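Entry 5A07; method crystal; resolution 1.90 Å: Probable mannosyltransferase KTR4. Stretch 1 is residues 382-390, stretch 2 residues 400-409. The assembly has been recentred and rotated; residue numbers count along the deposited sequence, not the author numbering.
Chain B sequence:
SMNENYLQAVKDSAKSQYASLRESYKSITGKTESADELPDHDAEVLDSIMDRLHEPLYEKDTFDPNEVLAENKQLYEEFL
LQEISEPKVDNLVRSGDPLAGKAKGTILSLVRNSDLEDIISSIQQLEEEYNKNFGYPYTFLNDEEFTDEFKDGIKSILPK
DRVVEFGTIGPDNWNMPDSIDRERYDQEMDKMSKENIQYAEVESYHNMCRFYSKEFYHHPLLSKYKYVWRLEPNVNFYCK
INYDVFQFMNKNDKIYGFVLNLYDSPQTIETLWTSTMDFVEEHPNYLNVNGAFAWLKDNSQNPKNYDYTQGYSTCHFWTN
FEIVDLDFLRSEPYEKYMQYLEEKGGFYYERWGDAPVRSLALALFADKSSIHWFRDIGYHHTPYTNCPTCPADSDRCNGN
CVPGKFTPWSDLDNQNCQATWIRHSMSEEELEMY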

# COMPACT_ATOMS: atom_id res chain seq x y z
N THR B 382 -11.51 7.83 -0.53
CA THR B 382 -11.66 8.97 0.39
C THR B 382 -10.59 8.99 1.51
O THR B 382 -10.31 7.97 2.05
CB THR B 382 -13.11 9.02 1.08
OG1 THR B 382 -13.12 10.19 1.93
CG2 THR B 382 -13.40 7.83 1.97
N PRO B 383 -9.98 10.14 1.81
CA PRO B 383 -10.16 11.49 1.26
C PRO B 383 -9.08 11.94 0.26
O PRO B 383 -8.95 13.15 0.00
CB PRO B 383 -9.97 12.35 2.49
CG PRO B 383 -8.93 11.65 3.30
CD PRO B 383 -9.14 10.17 3.03
N TYR B 384 -8.36 11.02 -0.37
CA TYR B 384 -7.18 11.42 -1.16
C TYR B 384 -7.25 10.93 -2.57
O TYR B 384 -7.82 9.86 -2.88
CB TYR B 384 -5.92 10.88 -0.47
CG TYR B 384 -5.68 11.35 0.96
CD1 TYR B 384 -5.49 12.67 1.25
CD2 TYR B 384 -5.67 10.47 2.01
CE1 TYR B 384 -5.35 13.10 2.54
CE2 TYR B 384 -5.45 10.85 3.32
CZ TYR B 384 -5.27 12.17 3.56
OH TYR B 384 -5.11 12.62 4.81
N THR B 385 -6.61 11.70 -3.45
CA THR B 385 -6.64 11.42 -4.87
C THR B 385 -5.25 11.60 -5.49
O THR B 385 -4.57 12.58 -5.19
CB THR B 385 -7.58 12.40 -5.59
OG1 THR B 385 -8.92 12.23 -5.09
CG2 THR B 385 -7.65 12.14 -7.02
N ASN B 386 -4.85 10.63 -6.34
CA ASN B 386 -3.75 10.80 -7.26
C ASN B 386 -4.37 11.14 -8.62
O ASN B 386 -5.00 10.27 -9.24
CB ASN B 386 -2.95 9.49 -7.37
CG ASN B 386 -1.83 9.60 -8.38
OD1 ASN B 386 -0.95 10.51 -8.28
ND2 ASN B 386 -1.82 8.69 -9.34
N CYS B 387 -4.17 12.36 -9.09
CA CYS B 387 -4.80 12.84 -10.32
C CYS B 387 -3.74 13.46 -11.23
O CYS B 387 -3.35 14.62 -11.00
CB CYS B 387 -5.88 13.87 -10.01
SG CYS B 387 -6.80 14.29 -11.54
N PRO B 388 -3.20 12.69 -12.21
CA PRO B 388 -2.08 13.22 -12.98
C PRO B 388 -2.53 14.19 -14.08
O PRO B 388 -3.76 14.34 -14.30
CB PRO B 388 -1.48 11.96 -13.63
CG PRO B 388 -2.68 11.03 -13.78
CD PRO B 388 -3.51 11.28 -12.58
N THR B 389 -1.55 14.74 -14.80
CA THR B 389 -1.79 15.66 -15.86
C THR B 389 -1.46 15.01 -17.20
O THR B 389 -0.44 14.30 -17.32
CB THR B 389 -0.89 16.89 -15.65
OG1 THR B 389 -1.29 17.61 -14.48
CG2 THR B 389 -0.96 17.84 -16.88
N CYS B 390 -2.37 15.17 -18.18
CA CYS B 390 -2.21 14.66 -19.54
C CYS B 390 -1.71 15.77 -20.48
O CYS B 390 -1.93 16.95 -20.20
CB CYS B 390 -3.59 14.24 -20.11
SG CYS B 390 -4.28 12.91 -19.12
N ASN B 400 -12.82 13.55 -14.36
CA ASN B 400 -13.51 13.55 -13.04
C ASN B 400 -12.63 13.81 -11.84
O ASN B 400 -13.10 13.81 -10.70
CB ASN B 400 -14.27 12.24 -12.83
CG ASN B 400 -15.49 12.10 -13.77
OD1 ASN B 400 -15.88 11.02 -14.12
ND2 ASN B 400 -16.01 13.20 -14.21
N CYS B 401 -11.35 14.09 -12.06
CA CYS B 401 -10.52 14.53 -10.98
C CYS B 401 -9.76 15.79 -11.42
O CYS B 401 -9.51 15.98 -12.58
CB CYS B 401 -9.56 13.43 -10.47
SG CYS B 401 -8.30 12.83 -11.64
N VAL B 402 -9.44 16.64 -10.46
CA VAL B 402 -8.66 17.87 -10.66
C VAL B 402 -7.12 17.57 -10.51
O VAL B 402 -6.68 17.14 -9.47
CB VAL B 402 -9.09 18.88 -9.61
CG1 VAL B 402 -8.21 20.13 -9.66
CG2 VAL B 402 -10.57 19.19 -9.84
N PRO B 403 -6.35 17.79 -11.56
CA PRO B 403 -4.93 17.38 -11.59
C PRO B 403 -4.19 18.01 -10.48
O PRO B 403 -4.38 19.19 -10.20
CB PRO B 403 -4.45 17.90 -12.93
CG PRO B 403 -5.65 17.81 -13.80
CD PRO B 403 -6.84 18.20 -12.92
N GLY B 404 -3.48 17.17 -9.71
CA GLY B 404 -2.65 17.59 -8.63
C GLY B 404 -3.35 17.87 -7.34
O GLY B 404 -2.72 18.17 -6.34
N LYS B 405 -4.68 17.77 -7.32
CA LYS B 405 -5.36 18.01 -6.07
C LYS B 405 -5.46 16.75 -5.19
O LYS B 405 -6.32 15.88 -5.39
CB LYS B 405 -6.76 18.55 -6.40
CG LYS B 405 -7.56 19.10 -5.24
CD LYS B 405 -6.84 20.31 -4.70
CE LYS B 405 -7.77 21.07 -3.75
NZ LYS B 405 -7.03 22.17 -3.11
N PHE B 406 -4.57 16.67 -4.22
CA PHE B 406 -4.38 15.54 -3.37
C PHE B 406 -5.61 15.35 -2.47
O PHE B 406 -6.01 14.25 -2.21
CB PHE B 406 -3.14 15.82 -2.52
CG PHE B 406 -2.89 14.92 -1.39
CD1 PHE B 406 -2.52 13.56 -1.60
CD2 PHE B 406 -2.93 15.38 -0.12
CE1 PHE B 406 -2.22 12.72 -0.56
CE2 PHE B 406 -2.63 14.53 0.95
CZ PHE B 406 -2.22 13.22 0.72
N THR B 407 -6.17 16.45 -2.00
CA THR B 407 -7.32 16.42 -1.12
C THR B 407 -8.04 17.78 -1.13
O THR B 407 -7.41 18.81 -1.32
CB THR B 407 -6.91 16.06 0.32
OG1 THR B 407 -8.08 15.93 1.11
CG2 THR B 407 -6.03 17.11 0.95
N PRO B 408 -9.37 17.78 -0.95
CA PRO B 408 -10.07 19.07 -0.91
C PRO B 408 -9.90 19.82 0.41
O PRO B 408 -10.23 21.00 0.48
CB PRO B 408 -11.52 18.68 -1.16
CG PRO B 408 -11.66 17.26 -0.66
CD PRO B 408 -10.30 16.62 -0.85
N TRP B 409 -9.44 19.12 1.44
CA TRP B 409 -9.28 19.65 2.77
C TRP B 409 -7.78 19.95 3.05
O TRP B 409 -7.01 19.06 3.44
CB TRP B 409 -9.83 18.68 3.82
CG TRP B 409 -11.22 18.07 3.49
CD1 TRP B 409 -11.55 16.73 3.44
CD2 TRP B 409 -12.41 18.77 3.19
NE1 TRP B 409 -12.88 16.59 3.12
CE2 TRP B 409 -13.42 17.83 2.99
CE3 TRP B 409 -12.72 20.11 3.11
CZ2 TRP B 409 -14.71 18.18 2.66
CZ3 TRP B 409 -14.04 20.47 2.78
CH2 TRP B 409 -15.01 19.52 2.58

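A short strand and an irregular loop of the same chain run antiparallel here, held by a disulfide, three hydrogen bonds and an offset aromatic stack. The CA pairings fix the register: Tyr384 lies across from Thr407, Thr385 from Phe406, and Cys387 from Pro403, so one stretch ascends in number as the other descends. Only residues 384-386 form regular strand; the partner has none, yet two backbone hydrogen bonds and three CA-H...O contacts still link them. Thr385 N donates to Phe406 O at 2.9 Å, and the same carbonyl oxygen receives a CA-H...O contact from Tyr384 CA at 3.2 Å. In return, Phe406 CA approaches Thr385 O at 3.5 Å, with a nearly straight angle at the hydrogen. Further along, Gly404 N donates to Cys387 O at 2.9 Å, and Pro403 CA reaches that oxygen at 3.2 Å. Gly404 sits within a type II turn from Val402 to Lys405, closed by Lys405 N to Val402 O at 3.0 Å; its positive phi of 81° favours glycine. The turn thus leaves the Gly404 amide free to bond across the stretches. Close by, the disulfide joins Cys387 SG to Cys401 SG at 2.1 Å with chi3 of 80°, near the relaxed value; both CA-to-CB bonds point toward the opposing stretch. Pro403 packs against this link, its CD 4.1 Å from Cys387 SG. At the other end, the rings of Tyr384 and Phe406 stack with centroids 4.5 Å apart and planes at 22°, and Tyr384 CD1 lies 3.4 Å from Phe406 CZ, over one face of the phenylalanine ring. The Phe406 CA-to-CB bond points away, yet its ring comes back to make this contact. Beyond it, Thr407 OG1 donates to Pro383 O at 3.1 Å, a side chain serving a backbone carbonyl.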